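Local coordinates for lysosome-associated membrane glycoprotein 3 (Homo sapiens, PDB 4AKM) that serves as a lysosomal membrane glycoprotein that takes part in the unfolded protein response and in fusion of lysosomes with autophagosomes, this piece being its membrane-proximal luminal domain, at residues Lys30-Val33 against Phe34-Arg37; Leu61-Gln65 against Gly66-Asn70; Gln138-Ala141 against Phe142-Asp146. All coordinates share one frame; numbering follows the deposited sequence.

Interaction 1 (Lys30-Val33 against Phe34-Arg37); sequences KESV and FSPR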
ATOM      1  N   LYS A  30      21.582 -10.075   3.114  1.00 79.03           N
ATOM      2  CA  LYS A  30      22.384 -11.284   3.233  1.00 84.63           C
ATOM      3  C   LYS A  30      21.577 -12.522   2.867  1.00 88.59           C
ATOM      4  O   LYS A  30      20.363 -12.567   3.077  1.00 86.09           O
ATOM      5  CB  LYS A  30      22.935 -11.407   4.653  1.00 84.48           C
ATOM      6  CG  LYS A  30      23.090 -10.071   5.380  1.00 82.65           C
ATOM      7  CD  LYS A  30      24.206  -9.206   4.805  1.00 85.19           C
ATOM      8  CE  LYS A  30      24.282  -7.865   5.533  1.00 89.69           C
ATOM      9  NZ  LYS A  30      25.351  -6.970   5.000  1.00 91.74           N
ATOM     10  N   GLU A  31      22.255 -13.526   2.317  1.00 91.16           N
ATOM     11  CA  GLU A  31      21.599 -14.757   1.890  1.00 90.22           C
ATOM     12  C   GLU A  31      21.124 -15.540   3.112  1.00 85.34           C
ATOM     13  O   GLU A  31      20.177 -16.329   3.036  1.00 75.21           O
ATOM     14  CB  GLU A  31      22.548 -15.603   1.036  1.00 96.40           C
ATOM     15  CG  GLU A  31      23.436 -14.795   0.086  1.00102.45           C
ATOM     16  CD  GLU A  31      22.647 -14.023  -0.966  1.00113.58           C
ATOM     17  OE1 GLU A  31      22.116 -14.661  -1.900  1.00114.06           O
ATOM     18  OE2 GLU A  31      22.561 -12.777  -0.863  1.00107.70           O
ATOM     19  N   SER A  32      21.796 -15.314   4.238  1.00 82.36           N
ATOM     20  CA  SER A  32      21.373 -15.890   5.508  1.00 80.22           C
ATOM     21  C   SER A  32      20.084 -15.226   5.975  1.00 71.88           C
ATOM     22  O   SER A  32      20.018 -14.004   6.124  1.00 69.71           O
ATOM     23  CB  SER A  32      22.461 -15.719   6.569  1.00 79.07           C
ATOM     24  OG  SER A  32      22.047 -16.265   7.810  1.00 75.24           O
ATOM     25  N   VAL A  33      19.062 -16.039   6.211  1.00 64.21           N
ATOM     26  CA  VAL A  33      17.749 -15.527   6.574  1.00 64.45           C
ATOM     27  C   VAL A  33      17.710 -14.973   8.011  1.00 58.78           C
ATOM     28  O   VAL A  33      16.810 -14.212   8.367  1.00 58.33           O
ATOM     29  CB  VAL A  33      16.658 -16.603   6.335  1.00 63.46           C
ATOM     30  CG1 VAL A  33      16.768 -17.730   7.357  1.00 56.40           C
ATOM     31  CG2 VAL A  33      15.266 -15.985   6.339  1.00 71.61           C
ATOM     32  N   PHE A  34      18.697 -15.344   8.824  1.00 57.54           N
ATOM     33  CA  PHE A  34      18.772 -14.886  10.217  1.00 56.41           C
ATOM     34  C   PHE A  34      19.604 -13.625  10.381  1.00 56.05           C
ATOM     35  O   PHE A  34      19.595 -13.003  11.442  1.00 44.47           O
ATOM     36  CB  PHE A  34      19.355 -15.969  11.120  1.00 49.23           C
ATOM     37  CG  PHE A  34      18.572 -17.237  11.122  1.00 52.27           C
ATOM     38  CD1 PHE A  34      17.424 -17.353  11.890  1.00 53.94           C
ATOM     39  CD2 PHE A  34      18.983 -18.320  10.360  1.00 51.50           C
ATOM     40  CE1 PHE A  34      16.696 -18.530  11.894  1.00 61.04           C
ATOM     41  CE2 PHE A  34      18.264 -19.502  10.359  1.00 53.70           C
ATOM     42  CZ  PHE A  34      17.118 -19.610  11.127  1.00 58.51           C
ATOM     43  N   SER A  35      20.350 -13.275   9.340  1.00 59.53           N
ATOM     44  CA  SER A  35      21.170 -12.072   9.356  1.00 63.96           C
ATOM     45  C   SER A  35      20.297 -10.825   9.274  1.00 61.00           C
ATOM     46  O   SER A  35      19.176 -10.890   8.761  1.00 58.82           O
ATOM     47  CB  SER A  35      22.185 -12.106   8.209  1.00 71.16           C
ATOM     48  OG  SER A  35      23.318 -12.889   8.554  1.00 73.71           O
ATOM     49  N   PRO A  36      20.803  -9.693   9.792  1.00 62.83           N
ATOM     50  CA  PRO A  36      20.069  -8.424   9.793  1.00 59.91           C
ATOM     51  C   PRO A  36      19.581  -8.011   8.407  1.00 64.67           C
ATOM     52  O   PRO A  36      20.124  -8.408   7.370  1.00 60.71           O
ATOM     53  CB  PRO A  36      21.104  -7.421  10.307  1.00 52.89           C
ATOM     54  CG  PRO A  36      21.998  -8.223  11.158  1.00 67.96           C
ATOM     55  CD  PRO A  36      22.096  -9.571  10.491  1.00 64.66           C
ATOM     56  N   ARG A  37      18.536  -7.199   8.409  1.00 64.74           N
ATOM     57  CA  ARG A  37      17.928  -6.740   7.182  1.00 60.21           C
ATOM     58  C   ARG A  37      17.933  -5.220   7.156  1.00 61.37           C
ATOM     59  O   ARG A  37      18.054  -4.577   8.198  1.00 60.54           O
ATOM     60  CB  ARG A  37      16.504  -7.281   7.083  1.00 60.76           C
ATOM     61  CG  ARG A  37      16.428  -8.716   6.586  1.00 65.68           C
ATOM     62  CD  ARG A  37      15.620  -9.605   7.518  1.00 71.95           C
ATOM     63  NE  ARG A  37      14.493  -8.890   8.113  1.00 80.47           N
ATOM     64  CZ  ARG A  37      13.493  -9.466   8.779  1.00 84.46           C
ATOM     65  NH1 ARG A  37      13.463 -10.784   8.936  1.00 82.48           N
ATOM     66  NH2 ARG A  37      12.515  -8.719   9.283  1.00 74.48           N
TER
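Val-33 and Phe-34, adjacent in sequence and both on the surface, make the apolar part of this local contact. The CG1 methyl of Val-33 sits over one face of the Phe-34 ring in a CH-pi contact, 4.0 Å from the ring centroid and displaced from the centre toward the rim. Val-33 places CG1 between its own backbone N and carbonyl carbon (chi1 71°), which brings this branch, and not CG2, up to the aromatic face. The same ring has the hydroxyl oxygen of Ser-32 at its edge, close to the ring plane.

The backbone supplies the polar element: Ser-35 N donates a weak hydrogen bond to Ser-32 O, 3.3 Å long and bent to 147° at the hydrogen. It closes a type I beta turn running from Ser-32 to Ser-35, at the far end of the loop that connects strand 14-27 to strand 38-41 in this beta-prism domain. Val-33 and Phe-34 occupy the two central positions of the turn.

Van der Waals contacts between the serines and the lysine fill in beside the turn. Ser-32 and Ser-35 both direct CB toward the opposing segment, and CB of Ser-32 lies 3.6 Å from OG of Ser-35. Lys-30 uses only the base of its chain, with CG 3.6 Å from Ser-35 CB and 3.9 Å from the carbonyl oxygen of Pro-36. A bend at its second torsion (chi2 -70°) then leads the amine away. Beyond the turn, Arg-37 NH2 makes a weak hydrogen bond with the hydroxyl of Tyr-39, and Val-33 rests on Gln-28.

Interaction 2 (Leu61-Gln65 against Gly66-Asn70); sequences LLNFQ and GGFVN. With NAG (2-acetamido-2-deoxy-beta-D-glucopyranose), chain D.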
ATOM      1  N   LEU A  61      -0.478   5.135  -5.964  1.00 43.15           N
ATOM      2  CA  LEU A  61       0.963   5.081  -6.104  1.00 43.00           C
ATOM      3  C   LEU A  61       1.609   6.138  -5.231  1.00 37.17           C
ATOM      4  O   LEU A  61       1.209   7.305  -5.235  1.00 39.02           O
ATOM      5  CB  LEU A  61       1.376   5.256  -7.563  1.00 43.90           C
ATOM      6  CG  LEU A  61       2.878   5.223  -7.837  1.00 42.77           C
ATOM      7  CD1 LEU A  61       3.493   3.888  -7.440  1.00 39.15           C
ATOM      8  CD2 LEU A  61       3.130   5.523  -9.292  1.00 35.56           C
ATOM      9  N   LEU A  62       2.608   5.705  -4.475  1.00 38.32           N
ATOM     10  CA  LEU A  62       3.315   6.562  -3.544  1.00 35.65           C
ATOM     11  C   LEU A  62       4.760   6.630  -3.975  1.00 33.02           C
ATOM     12  O   LEU A  62       5.441   5.615  -4.031  1.00 38.94           O
ATOM     13  CB  LEU A  62       3.235   5.979  -2.143  1.00 32.98           C
ATOM     14  CG  LEU A  62       1.825   5.662  -1.648  1.00 38.88           C
ATOM     15  CD1 LEU A  62       1.895   4.948  -0.317  1.00 41.60           C
ATOM     16  CD2 LEU A  62       0.997   6.929  -1.531  1.00 35.94           C
ATOM     17  N   ASN A  63       5.230   7.824  -4.288  1.00 31.11           N
ATOM     18  CA  ASN A  63       6.607   7.973  -4.722  1.00 38.06           C
ATOM     19  C   ASN A  63       7.447   8.706  -3.709  1.00 40.08           C
ATOM     20  O   ASN A  63       6.972   9.615  -3.035  1.00 39.11           O
ATOM     21  CB  ASN A  63       6.690   8.676  -6.079  1.00 40.21           C
ATOM     22  CG  ASN A  63       7.083   7.731  -7.189  1.00 42.54           C
ATOM     23  OD1 ASN A  63       6.231   7.249  -7.941  1.00 32.72           O
ATOM     24  ND2 ASN A  63       8.385   7.441  -7.289  1.00 43.88           N
ATOM     25  N   PHE A  64       8.707   8.308  -3.616  1.00 37.41           N
ATOM     26  CA  PHE A  64       9.623   8.932  -2.686  1.00 40.61           C
ATOM     27  C   PHE A  64      11.004   8.875  -3.279  1.00 40.61           C
ATOM     28  O   PHE A  64      11.230   8.203  -4.279  1.00 45.98           O
ATOM     29  CB  PHE A  64       9.591   8.212  -1.328  1.00 41.41           C
ATOM     30  CG  PHE A  64       9.700   6.721  -1.436  1.00 38.87           C
ATOM     31  CD1 PHE A  64      10.936   6.109  -1.570  1.00 38.60           C
ATOM     32  CD2 PHE A  64       8.567   5.933  -1.419  1.00 35.21           C
ATOM     33  CE1 PHE A  64      11.038   4.741  -1.684  1.00 36.24           C
ATOM     34  CE2 PHE A  64       8.660   4.568  -1.526  1.00 36.12           C
ATOM     35  CZ  PHE A  64       9.899   3.966  -1.660  1.00 38.04           C
ATOM     36  N   GLN A  65      11.931   9.588  -2.664  1.00 45.80           N
ATOM     37  CA  GLN A  65      13.309   9.500  -3.096  1.00 55.38           C
ATOM     38  C   GLN A  65      13.819   8.088  -2.877  1.00 48.59           C
ATOM     39  O   GLN A  65      13.972   7.639  -1.741  1.00 50.01           O
ATOM     40  CB  GLN A  65      14.180  10.509  -2.352  1.00 64.69           C
ATOM     41  CG  GLN A  65      14.770  11.570  -3.258  1.00 70.22           C
ATOM     42  CD  GLN A  65      13.700  12.378  -3.973  1.00 79.96           C
ATOM     43  OE1 GLN A  65      13.315  12.069  -5.107  1.00 80.17           O
ATOM     44  NE2 GLN A  65      13.214  13.424  -3.311  1.00 78.77           N
ATOM     45  N   GLY A  66      14.068   7.387  -3.976  1.00 46.83           N
ATOM     46  CA  GLY A  66      14.601   6.043  -3.917  1.00 49.22           C
ATOM     47  C   GLY A  66      13.713   5.034  -4.613  1.00 45.00           C
ATOM     48  O   GLY A  66      14.167   3.968  -5.014  1.00 45.58           O
ATOM     49  N   GLY A  67      12.438   5.369  -4.753  1.00 43.95           N
ATOM     50  CA  GLY A  67      11.509   4.471  -5.402  1.00 40.21           C
ATOM     51  C   GLY A  67      10.054   4.761  -5.118  1.00 39.68           C
ATOM     52  O   GLY A  67       9.641   5.916  -5.003  1.00 40.58           O
ATOM     53  N   PHE A  68       9.276   3.693  -4.993  1.00 37.86           N
ATOM     54  CA  PHE A  68       7.836   3.827  -4.873  1.00 32.60           C
ATOM     55  C   PHE A  68       7.184   2.579  -4.317  1.00 33.23           C
ATOM     56  O   PHE A  68       7.774   1.488  -4.307  1.00 35.37           O
ATOM     57  CB  PHE A  68       7.216   4.122  -6.244  1.00 39.69           C
ATOM     58  CG  PHE A  68       7.455   3.037  -7.271  1.00 36.45           C
ATOM     59  CD1 PHE A  68       6.675   1.891  -7.291  1.00 33.87           C
ATOM     60  CD2 PHE A  68       8.459   3.170  -8.214  1.00 35.17           C
ATOM     61  CE1 PHE A  68       6.896   0.893  -8.222  1.00 37.42           C
ATOM     62  CE2 PHE A  68       8.678   2.180  -9.158  1.00 37.70           C
ATOM     63  CZ  PHE A  68       7.899   1.036  -9.160  1.00 36.54           C
ATOM     64  N   VAL A  69       5.945   2.754  -3.883  1.00 31.86           N
ATOM     65  CA  VAL A  69       5.083   1.640  -3.537  1.00 36.19           C
ATOM     66  C   VAL A  69       3.771   1.816  -4.282  1.00 37.19           C
ATOM     67  O   VAL A  69       3.154   2.879  -4.242  1.00 38.11           O
ATOM     68  CB  VAL A  69       4.820   1.542  -2.016  1.00 34.97           C
ATOM     69  CG1 VAL A  69       3.789   0.463  -1.724  1.00 37.37           C
ATOM     70  CG2 VAL A  69       6.107   1.259  -1.267  1.00 32.42           C
ATOM     71  N   ASN A  70       3.360   0.764  -4.973  1.00 34.22           N
ATOM     72  CA  ASN A  70       2.166   0.799  -5.789  1.00 38.93           C
ATOM     73  C   ASN A  70       1.146  -0.208  -5.293  1.00 40.35           C
ATOM     74  O   ASN A  70       1.381  -1.420  -5.316  1.00 37.87           O
ATOM     75  CB  ASN A  70       2.520   0.525  -7.250  1.00 42.38           C
ATOM     76  CG  ASN A  70       1.455   1.013  -8.209  1.00 48.52           C
ATOM     77  OD1 ASN A  70       0.562   1.774  -7.836  1.00 47.44           O
ATOM     78  ND2 ASN A  70       1.548   0.580  -9.457  1.00 53.65           N
TER
HETATM   79  C1  NAG D1379       0.733   0.857 -10.608  1.00 61.39           C
HETATM   80  C2  NAG D1379       1.810   0.715 -11.672  1.00 63.66           C
HETATM   81  C3  NAG D1379       1.232   1.015 -13.052  1.00 61.38           C
HETATM   82  C4  NAG D1379      -0.021   0.183 -13.301  1.00 66.38           C
HETATM   83  C5  NAG D1379      -0.983   0.232 -12.118  1.00 67.33           C
HETATM   84  C6  NAG D1379      -2.071  -0.816 -12.284  1.00 69.81           C
HETATM   85  C7  NAG D1379       4.142   1.143 -11.151  1.00 58.82           C
HETATM   86  C8  NAG D1379       5.247   2.154 -11.224  1.00 49.08           C
HETATM   87  N2  NAG D1379       2.915   1.605 -11.369  1.00 62.71           N
HETATM   88  O3  NAG D1379       2.200   0.715 -14.033  1.00 60.51           O
HETATM   89  O4  NAG D1379      -0.696   0.655 -14.447  1.00 66.39           O
HETATM   90  O5  NAG D1379      -0.332  -0.023 -10.890  1.00 68.10           O
HETATM   91  O6  NAG D1379      -2.935  -0.742 -11.172  1.00 71.49           O
HETATM   92  O7  NAG D1379       4.386  -0.040 -10.902  1.00 62.24           O
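Gly-67 O accepts a nearly straight hydrogen bond of 2.9 Å from Phe-64 N, and the return bond runs from Gly-67 N to Phe-64 O at 3.1 Å. Further along, Leu-62 and Val-69 exchange a second reciprocal pair, each with N bonded to the other's O. Phe-64/Gly-67 and Leu-62/Val-69 are thus the hydrogen-bonded pairs of an antiparallel ladder, separated by the non-hydrogen-bonded pair Asn-63/Phe-68. The phenyl ring of Phe-64 lies across the start of the partner strand, its chi1 of 48° setting CG between backbone N and carbonyl carbon. Gly-67 O lies 3.5 Å above the ring plane, over the centre, and Phe-68 N is 3.4 Å from CZ of Phe-64.

These residues form a two-residue beta hairpin between strands 57-64 and 67-75, two neighbours in the five-stranded sheet of the beta-prism domain. Its type II turn has Gln-65 and Gly-66 at the centre, Gly-66 with a positive phi of 122°, and Gly-66 O is hydrogen-bonded to Thr-90 OG1.

Leu-62, Phe-64 and Val-69 project from one face of the hairpin; the first two reach Ile-23 and Leu-25 of strand 14-27. The other face bears Leu-61, Asn-63, Phe-68 and Asn-70, and carries the sugar. Leu-61 CD1 packs 3.5 Å from Asn-70 CB and 3.8 Å from Phe-68 CD1. Asn-70 ND2 is joined covalently to C1 of N-acetylglucosamine, an N-linked glycan whose acetamide methyl, C8, lies over the Phe-68 ring, 3.5 Å from CZ. The Phe-68 ring also meets that of Tyr-88, while Asn-70 OD1 receives a weak hydrogen bond from Asn-59 ND2.

Interaction 3 (Gln138-Ala141 against Phe142-Asp146); sequences QLQA and FDFED
Gln-140 reaches from the last strand of the domain, 137-141, to the loop that leaves it, tying a strand end to the irregular chain that follows in this beta-prism fold. Its side chain is extended, with CG anti to the backbone N (chi1 -173°), and this carries NE2 to Asp-143 O for a hydrogen bond of 2.9 Å. The bond lies in the plane of the Asp-143 carbonyl and close to that of the amide. At the other end of the amide, OE1 accepts a hydrogen bond from Gly-150 N, and the two bonds together fix the rotation of the group. The Phe-144 ring stacks along Gln-140, with amide and ring planes only 6° apart and the two side chains running in opposite directions. Phe-144 CE1 is 3.7 Å from both CG and CD of Gln-140, while the carbonyl oxygen of Gln-140 meets the ring edge, 3.2 Å from Phe-144 CZ. Phe-144 also packs on Leu-15 and Lys-18 of strand 14-27.

At the next residue, the Ala-141 methyl lies beside the Phe-142 ring, CB 3.7 Å from CD2 of Phe-142. Phe-142 itself has a positive phi (68°), where the chain departs from strand geometry, and its side chain touches Phe-73 and Lys-75 of strand 67-75 and Tyr-80 of strand 80-90. Ala-141 also approaches the second aromatic ring, its CA 4.0 Å from CE2 of Phe-144.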
ATOM      1  N   GLN A 138      -6.053   2.498   7.644  1.00 46.31           N
ATOM      2  CA  GLN A 138      -7.466   2.674   7.359  1.00 53.72           C
ATOM      3  C   GLN A 138      -7.620   3.214   5.950  1.00 57.11           C
ATOM      4  O   GLN A 138      -7.131   4.291   5.639  1.00 56.81           O
ATOM      5  CB  GLN A 138      -8.137   3.613   8.349  1.00 60.31           C
ATOM      6  CG  GLN A 138      -9.633   3.729   8.115  1.00 65.37           C
ATOM      7  CD  GLN A 138     -10.388   4.165   9.349  1.00 75.76           C
ATOM      8  OE1 GLN A 138      -9.793   4.429  10.396  1.00 78.91           O
ATOM      9  NE2 GLN A 138     -11.708   4.238   9.238  1.00 82.72           N
ATOM     10  N   LEU A 139      -8.302   2.464   5.094  1.00 58.89           N
ATOM     11  CA  LEU A 139      -8.436   2.863   3.701  1.00 60.57           C
ATOM     12  C   LEU A 139      -9.828   2.591   3.150  1.00 68.47           C
ATOM     13  O   LEU A 139     -10.651   1.942   3.795  1.00 71.07           O
ATOM     14  CB  LEU A 139      -7.368   2.184   2.833  1.00 55.16           C
ATOM     15  CG  LEU A 139      -7.232   0.657   2.828  1.00 56.33           C
ATOM     16  CD1 LEU A 139      -8.272  -0.012   1.933  1.00 59.57           C
ATOM     17  CD2 LEU A 139      -5.824   0.259   2.403  1.00 50.50           C
ATOM     18  N   GLN A 140     -10.072   3.097   1.948  1.00 65.37           N
ATOM     19  CA  GLN A 140     -11.329   2.905   1.250  1.00 67.91           C
ATOM     20  C   GLN A 140     -11.115   3.249  -0.218  1.00 66.24           C
ATOM     21  O   GLN A 140     -10.369   4.176  -0.546  1.00 62.31           O
ATOM     22  CB  GLN A 140     -12.424   3.784   1.861  1.00 73.61           C
ATOM     23  CG  GLN A 140     -13.821   3.523   1.306  1.00 81.02           C
ATOM     24  CD  GLN A 140     -14.917   4.130   2.164  1.00 83.35           C
ATOM     25  OE1 GLN A 140     -14.718   4.396   3.350  1.00 84.28           O
ATOM     26  NE2 GLN A 140     -16.083   4.352   1.566  1.00 87.65           N
ATOM     27  N   ALA A 141     -11.762   2.493  -1.097  1.00 73.33           N
ATOM     28  CA  ALA A 141     -11.628   2.705  -2.536  1.00 77.88           C
ATOM     29  C   ALA A 141     -12.966   2.573  -3.270  1.00 81.04           C
ATOM     30  O   ALA A 141     -13.886   1.907  -2.789  1.00 86.99           O
ATOM     31  CB  ALA A 141     -10.601   1.744  -3.119  1.00 71.73           C
ATOM     32  N   PHE A 142     -13.054   3.220  -4.430  1.00 84.47           N
ATOM     33  CA  PHE A 142     -14.254   3.220  -5.276  1.00 92.24           C
ATOM     34  C   PHE A 142     -15.445   3.973  -4.671  1.00 98.19           C
ATOM     35  O   PHE A 142     -15.537   5.197  -4.794  1.00 97.28           O
ATOM     36  CB  PHE A 142     -14.654   1.795  -5.678  1.00 86.52           C
ATOM     37  CG  PHE A 142     -13.515   0.978  -6.207  1.00 81.20           C
ATOM     38  CD1 PHE A 142     -13.055   1.167  -7.499  1.00 76.29           C
ATOM     39  CD2 PHE A 142     -12.902   0.024  -5.412  1.00 76.52           C
ATOM     40  CE1 PHE A 142     -12.006   0.419  -7.991  1.00 70.41           C
ATOM     41  CE2 PHE A 142     -11.852  -0.726  -5.899  1.00 73.51           C
ATOM     42  CZ  PHE A 142     -11.404  -0.527  -7.192  1.00 68.50           C
ATOM     43  N   ASP A 143     -16.355   3.244  -4.030  1.00100.98           N
ATOM     44  CA  ASP A 143     -17.580   3.843  -3.497  1.00105.87           C
ATOM     45  C   ASP A 143     -17.341   4.734  -2.276  1.00105.73           C
ATOM     46  O   ASP A 143     -16.736   4.304  -1.291  1.00102.73           O
ATOM     47  CB  ASP A 143     -18.612   2.759  -3.173  1.00105.13           C
ATOM     48  CG  ASP A 143     -19.502   2.433  -4.358  1.00113.34           C
ATOM     49  OD1 ASP A 143     -19.179   2.866  -5.486  1.00105.58           O
ATOM     50  OD2 ASP A 143     -20.531   1.752  -4.158  1.00113.92           O
ATOM     51  N   PHE A 144     -17.836   5.968  -2.345  1.00107.94           N
ATOM     52  CA  PHE A 144     -17.656   6.937  -1.265  1.00111.63           C
ATOM     53  C   PHE A 144     -18.925   7.721  -0.950  1.00117.65           C
ATOM     54  O   PHE A 144     -19.836   7.812  -1.775  1.00117.76           O
ATOM     55  CB  PHE A 144     -16.530   7.916  -1.605  1.00103.85           C
ATOM     56  CG  PHE A 144     -15.165   7.414  -1.244  1.00 93.84           C
ATOM     57  CD1 PHE A 144     -14.706   7.503   0.060  1.00 92.41           C
ATOM     58  CD2 PHE A 144     -14.340   6.857  -2.206  1.00 89.91           C
ATOM     59  CE1 PHE A 144     -13.446   7.041   0.399  1.00 86.85           C
ATOM     60  CE2 PHE A 144     -13.075   6.393  -1.874  1.00 81.63           C
ATOM     61  CZ  PHE A 144     -12.628   6.486  -0.571  1.00 79.05           C
ATOM     62  N   GLU A 145     -18.969   8.294   0.249  1.00118.37           N
ATOM     63  CA  GLU A 145     -20.109   9.094   0.683  1.00125.04           C
ATOM     64  C   GLU A 145     -19.656  10.324   1.456  1.00127.48           C
ATOM     65  O   GLU A 145     -19.330  10.233   2.640  1.00125.90           O
ATOM     66  CB  GLU A 145     -21.041   8.267   1.567  1.00126.55           C
ATOM     67  CG  GLU A 145     -21.640   7.053   0.891  1.00128.89           C
ATOM     68  CD  GLU A 145     -22.424   6.194   1.857  1.00130.43           C
ATOM     69  OE1 GLU A 145     -23.281   6.746   2.579  1.00124.40           O
ATOM     70  OE2 GLU A 145     -22.175   4.970   1.901  1.00126.24           O
ATOM     71  N   ASP A 146     -19.647  11.468   0.777  1.00128.66           N
ATOM     72  CA  ASP A 146     -19.296  12.749   1.393  1.00133.70           C
ATOM     73  C   ASP A 146     -17.892  12.779   1.997  1.00127.93           C
ATOM     74  O   ASP A 146     -17.680  13.394   3.041  1.00126.74           O
ATOM     75  CB  ASP A 146     -20.335  13.158   2.448  1.00138.48           C
ATOM     76  CG  ASP A 146     -21.632  13.652   1.833  1.00139.11           C
ATOM     77  OD1 ASP A 146     -22.530  12.818   1.589  1.00139.67           O
ATOM     78  OD2 ASP A 146     -21.755  14.875   1.597  1.00128.38           O
TER

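From the N terminus, strand 14-27 leads into interaction 1, which turns the chain back toward strand 38-41. Interaction 2 then closes the hairpin between strands 57-64 and 67-75, and interaction 3 comes last, folding the tail back on the end of strand 137-141. The three follow in series; none encloses or crosses another. Interactions 1 and 3 lie on opposite sides of the chain's centre, with their own centres about 39 Å apart, yet both are linked to strand 14-27, which pairs with strand 137-141. Interactions 2 and 3 approach to about 9 Å between nearest atoms, and Phe-142 touches strand 67-75 further along, past the part in interaction 2, joining the two sheets.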